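Local coordinates for protein muramidase (Sodiomyces alcalophilus, PDB 6ZM8) that probably hydrolyses the glycan strands of bacterial peptidoglycan, as a fungal GH25 muramidase with lysozyme activity, at residues A[138-149]-A[167-175]. Residues are numbered along the deposited sequence; the frame is centred on the assembly and turned at random. Where two conformers were deposited one is given.
Sequences TDWWTQCTGNSN and GTLPNGWGF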
ATOM      1  N   THR A 138      -7.204   8.914  -7.663  1.00  5.00           N
ATOM      2  CA  THR A 138      -7.729  10.247  -7.441  1.00  5.22           C
ATOM      3  C   THR A 138      -9.259  10.276  -7.570  1.00  5.36           C
ATOM      4  O   THR A 138      -9.932  10.966  -6.795  1.00  5.83           O
ATOM      5  CB  THR A 138      -7.047  11.255  -8.367  1.00  6.00           C
ATOM      6  OG1 THR A 138      -5.676  11.186  -8.029  1.00  6.78           O
ATOM      7  CG2 THR A 138      -7.593  12.652  -8.201  1.00  7.12           C
ATOM      8  N   ASP A 139      -9.784   9.545  -8.532  1.00  5.42           N
ATOM      9  CA  ASP A 139     -11.233   9.540  -8.732  1.00  5.84           C
ATOM     10  C   ASP A 139     -11.955   8.869  -7.556  1.00  5.55           C
ATOM     11  O   ASP A 139     -12.992   9.390  -7.103  1.00  6.58           O
ATOM     12  CB  ASP A 139     -11.596   8.914 -10.091  1.00  6.65           C
ATOM     13  CG  ASP A 139     -10.973   7.544 -10.337  1.00  6.96           C
ATOM     14  OD1 ASP A 139      -9.733   7.470 -10.373  1.00  7.78           O
ATOM     15  OD2 ASP A 139     -11.741   6.566 -10.491  1.00  8.21           O
ATOM     16  N   TRP A 140     -11.450   7.748  -7.053  1.00  5.24           N
ATOM     17  CA  TRP A 140     -12.122   7.127  -5.892  1.00  5.26           C
ATOM     18  C   TRP A 140     -12.051   8.069  -4.696  1.00  5.18           C
ATOM     19  O   TRP A 140     -13.021   8.291  -3.978  1.00  5.56           O
ATOM     20  CB  TRP A 140     -11.504   5.766  -5.547  1.00  5.36           C
ATOM     21  CG  TRP A 140     -12.257   5.074  -4.434  1.00  5.42           C
ATOM     22  CD1 TRP A 140     -13.280   4.202  -4.597  1.00  6.06           C
ATOM     23  CD2 TRP A 140     -12.094   5.244  -3.017  1.00  5.13           C
ATOM     24  NE1 TRP A 140     -13.783   3.795  -3.387  1.00  6.21           N
ATOM     25  CE2 TRP A 140     -13.087   4.440  -2.395  1.00  5.58           C
ATOM     26  CE3 TRP A 140     -11.249   6.015  -2.206  1.00  5.25           C
ATOM     27  CZ2 TRP A 140     -13.252   4.401  -1.021  1.00  5.57           C
ATOM     28  CZ3 TRP A 140     -11.439   6.001  -0.828  1.00  5.37           C
ATOM     29  CH2 TRP A 140     -12.436   5.206  -0.245  1.00  5.56           C
ATOM     30  N   TRP A 141     -10.854   8.621  -4.474  1.00  4.91           N
ATOM     31  CA  TRP A 141     -10.640   9.484  -3.313  1.00  5.01           C
ATOM     32  C   TRP A 141     -11.559  10.695  -3.372  1.00  5.19           C
ATOM     33  O   TRP A 141     -12.102  11.152  -2.346  1.00  5.49           O
ATOM     34  CB  TRP A 141      -9.155   9.913  -3.288  1.00  5.18           C
ATOM     35  CG  TRP A 141      -8.752  10.562  -2.004  1.00  5.19           C
ATOM     36  CD1 TRP A 141      -8.593  11.905  -1.762  1.00  5.34           C
ATOM     37  CD2 TRP A 141      -8.417   9.878  -0.798  1.00  4.94           C
ATOM     38  NE1 TRP A 141      -8.168  12.091  -0.474  1.00  5.44           N
ATOM     39  CE2 TRP A 141      -8.052  10.874   0.143  1.00  5.31           C
ATOM     40  CE3 TRP A 141      -8.344   8.526  -0.423  1.00  5.07           C
ATOM     41  CZ2 TRP A 141      -7.652  10.567   1.438  1.00  5.83           C
ATOM     42  CZ3 TRP A 141      -7.942   8.217   0.858  1.00  5.56           C
ATOM     43  CH2 TRP A 141      -7.589   9.234   1.781  1.00  5.99           C
ATOM     44  N   THR A 142     -11.731  11.253  -4.557  1.00  5.42           N
ATOM     45  CA  THR A 142     -12.624  12.409  -4.707  1.00  5.92           C
ATOM     46  C   THR A 142     -14.066  12.030  -4.348  1.00  5.97           C
ATOM     47  O   THR A 142     -14.717  12.713  -3.554  1.00  6.92           O
ATOM     48  CB  THR A 142     -12.495  12.972  -6.130  1.00  6.74           C
ATOM     49  OG1 THR A 142     -11.156  13.431  -6.340  1.00  7.52           O
ATOM     50  CG2 THR A 142     -13.446  14.103  -6.379  1.00  8.18           C
ATOM     51  N   GLN A 143     -14.556  10.958  -4.935  0.50  5.83           N
ATOM     52  CA  GLN A 143     -15.961  10.623  -4.688  0.50  6.15           C
ATOM     53  C   GLN A 143     -16.218  10.182  -3.259  0.50  6.23           C
ATOM     54  O   GLN A 143     -17.299  10.425  -2.699  0.50  6.73           O
ATOM     55  CB  GLN A 143     -16.325   9.477  -5.606  0.50  7.02           C
ATOM     56  CG  GLN A 143     -16.310   9.907  -7.030  0.50  8.85           C
ATOM     57  CD  GLN A 143     -16.741   8.825  -7.969  0.50  8.77           C
ATOM     58  OE1 GLN A 143     -17.568   7.990  -7.708  0.50 10.43           O
ATOM     59  NE2 GLN A 143     -16.441   8.945  -9.264  0.50  9.96           N
ATOM     60  N   CYS A 144     -15.288   9.420  -2.698  1.00  5.38           N
ATOM     61  CA  CYS A 144     -15.593   8.720  -1.445  1.00  5.48           C
ATOM     62  C   CYS A 144     -15.075   9.430  -0.192  1.00  5.35           C
ATOM     63  O   CYS A 144     -15.558   9.115   0.900  1.00  6.18           O
ATOM     64  CB  CYS A 144     -15.080   7.290  -1.460  1.00  5.66           C
ATOM     65  SG  CYS A 144     -15.825   6.266  -2.773  1.00  6.51           S
ATOM     66  N   THR A 145     -14.144  10.384  -0.334  1.00  5.54           N
ATOM     67  CA  THR A 145     -13.676  11.157   0.827  1.00  5.72           C
ATOM     68  C   THR A 145     -13.977  12.640   0.668  1.00  5.95           C
ATOM     69  O   THR A 145     -13.626  13.406   1.566  1.00  6.88           O
ATOM     70  CB  THR A 145     -12.163  10.994   1.126  1.00  5.69           C
ATOM     71  OG1 THR A 145     -11.378  11.771   0.212  1.00  5.68           O
ATOM     72  CG2 THR A 145     -11.722   9.552   1.151  1.00  6.15           C
ATOM     73  N   GLY A 146     -14.587  13.054  -0.443  1.00  6.31           N
ATOM     74  CA  GLY A 146     -14.698  14.487  -0.714  1.00  7.08           C
ATOM     75  C   GLY A 146     -13.361  15.106  -1.063  1.00  6.98           C
ATOM     76  O   GLY A 146     -13.164  16.313  -0.883  1.00  8.59           O
ATOM     77  N   ASN A 147     -12.429  14.291  -1.561  1.00  6.13           N
ATOM     78  CA  ASN A 147     -11.076  14.749  -1.887  1.00  5.98           C
ATOM     79  C   ASN A 147     -10.402  15.345  -0.646  1.00  6.18           C
ATOM     80  O   ASN A 147      -9.925  16.495  -0.662  1.00  7.31           O
ATOM     81  CB  ASN A 147     -11.041  15.674  -3.100  1.00  6.70           C
ATOM     82  CG  ASN A 147      -9.716  15.588  -3.854  1.00  6.85           C
ATOM     83  OD1 ASN A 147      -8.843  14.797  -3.512  1.00  6.93           O
ATOM     84  ND2 ASN A 147      -9.593  16.394  -4.879  1.00  8.83           N
ATOM     85  N   SER A 148     -10.335  14.548   0.413  1.00  6.15           N
ATOM     86  CA  SER A 148      -9.820  15.030   1.697  1.00  6.43           C
ATOM     87  C   SER A 148      -8.301  15.204   1.679  1.00  6.02           C
ATOM     88  O   SER A 148      -7.581  14.271   1.276  1.00  6.46           O
ATOM     89  CB  SER A 148     -10.169  14.008   2.764  1.00  6.99           C
ATOM     90  OG  SER A 148      -9.624  14.391   4.021  1.00  7.44           O
ATOM     91  N   ASN A 149      -7.832  16.305   2.247  1.00  6.37           N
ATOM     92  CA  ASN A 149      -6.392  16.542   2.424  1.00  6.54           C
ATOM     93  C   ASN A 149      -5.885  16.074   3.791  1.00  6.98           C
ATOM     94  O   ASN A 149      -4.733  16.351   4.109  1.00  8.21           O
ATOM     95  CB  ASN A 149      -6.030  17.995   2.201  1.00  7.88           C
ATOM     96  CG  ASN A 149      -6.618  18.909   3.229  1.00  9.61           C
ATOM     97  OD1 ASN A 149      -7.169  18.495   4.230  1.00 10.15           O
ATOM     98  ND2 ASN A 149      -6.474  20.217   2.977  1.00 14.01           N
ATOM     99  N   GLY A 167      -0.781  11.889 -13.700  1.00 10.51           N
ATOM    100  CA  GLY A 167      -2.029  12.598 -13.620  1.00 11.23           C
ATOM    101  C   GLY A 167      -2.176  13.378 -12.329  1.00  8.67           C
ATOM    102  O   GLY A 167      -1.284  13.491 -11.454  1.00 10.90           O
ATOM    103  N   THR A 168      -3.371  13.880 -12.151  1.00  8.50           N
ATOM    104  CA  THR A 168      -3.672  14.750 -11.009  1.00  8.33           C
ATOM    105  C   THR A 168      -3.671  13.909  -9.733  1.00  7.07           C
ATOM    106  O   THR A 168      -4.226  12.800  -9.713  1.00  7.77           O
ATOM    107  CB  THR A 168      -4.992  15.467 -11.218  1.00 11.30           C
ATOM    108  OG1 THR A 168      -4.795  16.284 -12.376  1.00 15.17           O
ATOM    109  CG2 THR A 168      -5.385  16.317 -10.029  1.00 13.06           C
ATOM    110  N   LEU A 169      -3.081  14.440  -8.658  1.00  7.16           N
ATOM    111  CA  LEU A 169      -3.029  13.748  -7.377  1.00  7.10           C
ATOM    112  C   LEU A 169      -4.220  14.160  -6.528  1.00  7.00           C
ATOM    113  O   LEU A 169      -4.812  15.227  -6.737  1.00  8.04           O
ATOM    114  CB  LEU A 169      -1.728  14.086  -6.649  1.00  7.60           C
ATOM    115  CG  LEU A 169      -0.448  13.803  -7.451  1.00  8.33           C
ATOM    116  CD1 LEU A 169       0.758  14.106  -6.590  1.00 10.22           C
ATOM    117  CD2 LEU A 169      -0.384  12.359  -7.938  1.00  8.61           C
ATOM    118  N   PRO A 170      -4.575  13.350  -5.521  1.00  6.78           N
ATOM    119  CA  PRO A 170      -5.601  13.768  -4.582  1.00  6.98           C
ATOM    120  C   PRO A 170      -5.149  15.000  -3.808  1.00  7.12           C
ATOM    121  O   PRO A 170      -3.969  15.269  -3.611  1.00  7.78           O
ATOM    122  CB  PRO A 170      -5.747  12.546  -3.652  1.00  7.54           C
ATOM    123  CG  PRO A 170      -5.108  11.387  -4.392  1.00  7.52           C
ATOM    124  CD  PRO A 170      -4.011  12.046  -5.203  1.00  7.50           C
ATOM    125  N   ASN A 171      -6.151  15.737  -3.349  1.00  7.70           N
ATOM    126  CA  ASN A 171      -5.927  16.972  -2.593  1.00  8.19           C
ATOM    127  C   ASN A 171      -5.009  16.753  -1.396  1.00  8.06           C
ATOM    128  O   ASN A 171      -5.174  15.803  -0.625  1.00  9.83           O
ATOM    129  CB  ASN A 171      -7.297  17.462  -2.125  1.00  9.23           C
ATOM    130  CG  ASN A 171      -7.310  18.793  -1.418  1.00  9.43           C
ATOM    131  OD1 ASN A 171      -6.514  19.655  -1.736  1.00 11.82           O
ATOM    132  ND2 ASN A 171      -8.228  18.939  -0.503  1.00 10.22           N
ATOM    133  N   GLY A 172      -4.050  17.669  -1.262  1.00  8.45           N
ATOM    134  CA  GLY A 172      -3.145  17.671  -0.115  1.00  9.67           C
ATOM    135  C   GLY A 172      -1.756  17.181  -0.439  1.00  8.28           C
ATOM    136  O   GLY A 172      -0.785  17.611   0.184  1.00 10.04           O
ATOM    137  N   TRP A 173      -1.631  16.237  -1.372  1.00  7.36           N
ATOM    138  CA  TRP A 173      -0.323  15.686  -1.691  1.00  7.46           C
ATOM    139  C   TRP A 173       0.349  16.497  -2.799  1.00  7.70           C
ATOM    140  O   TRP A 173      -0.196  16.633  -3.900  1.00  9.11           O
ATOM    141  CB  TRP A 173      -0.425  14.222  -2.137  1.00  7.04           C
ATOM    142  CG  TRP A 173      -0.602  13.242  -1.027  1.00  6.56           C
ATOM    143  CD1 TRP A 173       0.408  12.752  -0.244  1.00  6.93           C
ATOM    144  CD2 TRP A 173      -1.802  12.583  -0.575  1.00  6.34           C
ATOM    145  NE1 TRP A 173      -0.075  11.825   0.640  1.00  6.61           N
ATOM    146  CE2 TRP A 173      -1.421  11.683   0.450  1.00  6.48           C
ATOM    147  CE3 TRP A 173      -3.154  12.640  -0.956  1.00  6.76           C
ATOM    148  CZ2 TRP A 173      -2.337  10.837   1.076  1.00  6.71           C
ATOM    149  CZ3 TRP A 173      -4.062  11.802  -0.325  1.00  6.97           C
ATOM    150  CH2 TRP A 173      -3.650  10.903   0.671  1.00  6.96           C
ATOM    151  N   GLY A 174       1.556  16.971  -2.527  1.00  8.30           N
ATOM    152  CA  GLY A 174       2.322  17.676  -3.542  1.00  9.11           C
ATOM    153  C   GLY A 174       3.031  16.764  -4.515  1.00  8.53           C
ATOM    154  O   GLY A 174       3.481  17.214  -5.564  1.00 10.01           O
ATOM    155  N   PHE A 175       3.138  15.484  -4.167  1.00  8.07           N
ATOM    156  CA  PHE A 175       3.905  14.526  -4.959  1.00  8.24           C
ATOM    157  C   PHE A 175       3.451  13.134  -4.557  1.00  6.96           C
ATOM    158  O   PHE A 175       2.974  12.906  -3.446  1.00  7.33           O
ATOM    159  CB  PHE A 175       5.416  14.657  -4.717  1.00  8.77           C
ATOM    160  CG  PHE A 175       5.811  14.550  -3.282  1.00  8.78           C
ATOM    161  CD1 PHE A 175       5.852  15.694  -2.479  1.00 10.72           C
ATOM    162  CD2 PHE A 175       6.132  13.322  -2.697  1.00  8.69           C
ATOM    163  CE1 PHE A 175       6.213  15.597  -1.147  1.00 12.14           C
ATOM    164  CE2 PHE A 175       6.468  13.220  -1.358  1.00 10.02           C
ATOM    165  CZ  PHE A 175       6.529  14.373  -0.580  1.00 12.27           C
TER
HETATM  166  O   HOH W   1      -7.304  16.428  -6.727  1.00 13.16           O
HETATM  167  O   HOH W   2      -5.234  21.018   0.400  1.00 20.58           O
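Asn147 and Asn171 carry most of the polar contact, gripping each other through two hydrogen bonds. Asn171 ND2 donates to the backbone Asn147 O at 3.0 Å, almost in line with the carbonyl bond and within the amide plane of Asn171; with CG anti to the backbone N (chi1 -175°), the Asn171 amide extends to that carbonyl. In return Asn147 OD1 accepts from Asn171 N at 2.9 Å, a straight bond at hydrogen (169°) whose donor nevertheless stands above the carbonyl plane. At the start of helix 138-145, Thr138 OG1 donates to Thr168 O over 2.7 Å. Two waters extend the polar seam, one joining Asn147 ND2 to Leu169 O, the other Asn149 ND2 to Asn171 OD1.

Both segments follow consecutive parallel strands, 133-136 and 157-160, of the TIM-barrel-like GH25 fold, so the contact ties together neighbouring connections. The 167-175 loop turns through a type II beta turn, Pro170 to Trp173, with Gly172 at positive phi.

Apolar packing joins buried Pro170 and Trp141, which also touch strands 157-160 and 133-136 respectively. Pro170 CB meets Trp141 CD1 at 3.5 Å. Trp173 turns its edge to one face of Trp141 (planes at 66°), CZ3 above the rim and CH2 4.1 Å from Trp141 CZ2. Thr145 OG1 lies above the opposite face, displaced toward the rim. Trp141 NE1 donates in the ring plane to Ser148 O at 2.9 Å, which with this two-sided packing helps hold the indole's rotation; Trp173 NE1 hydrogen-bonds to Cys155 O.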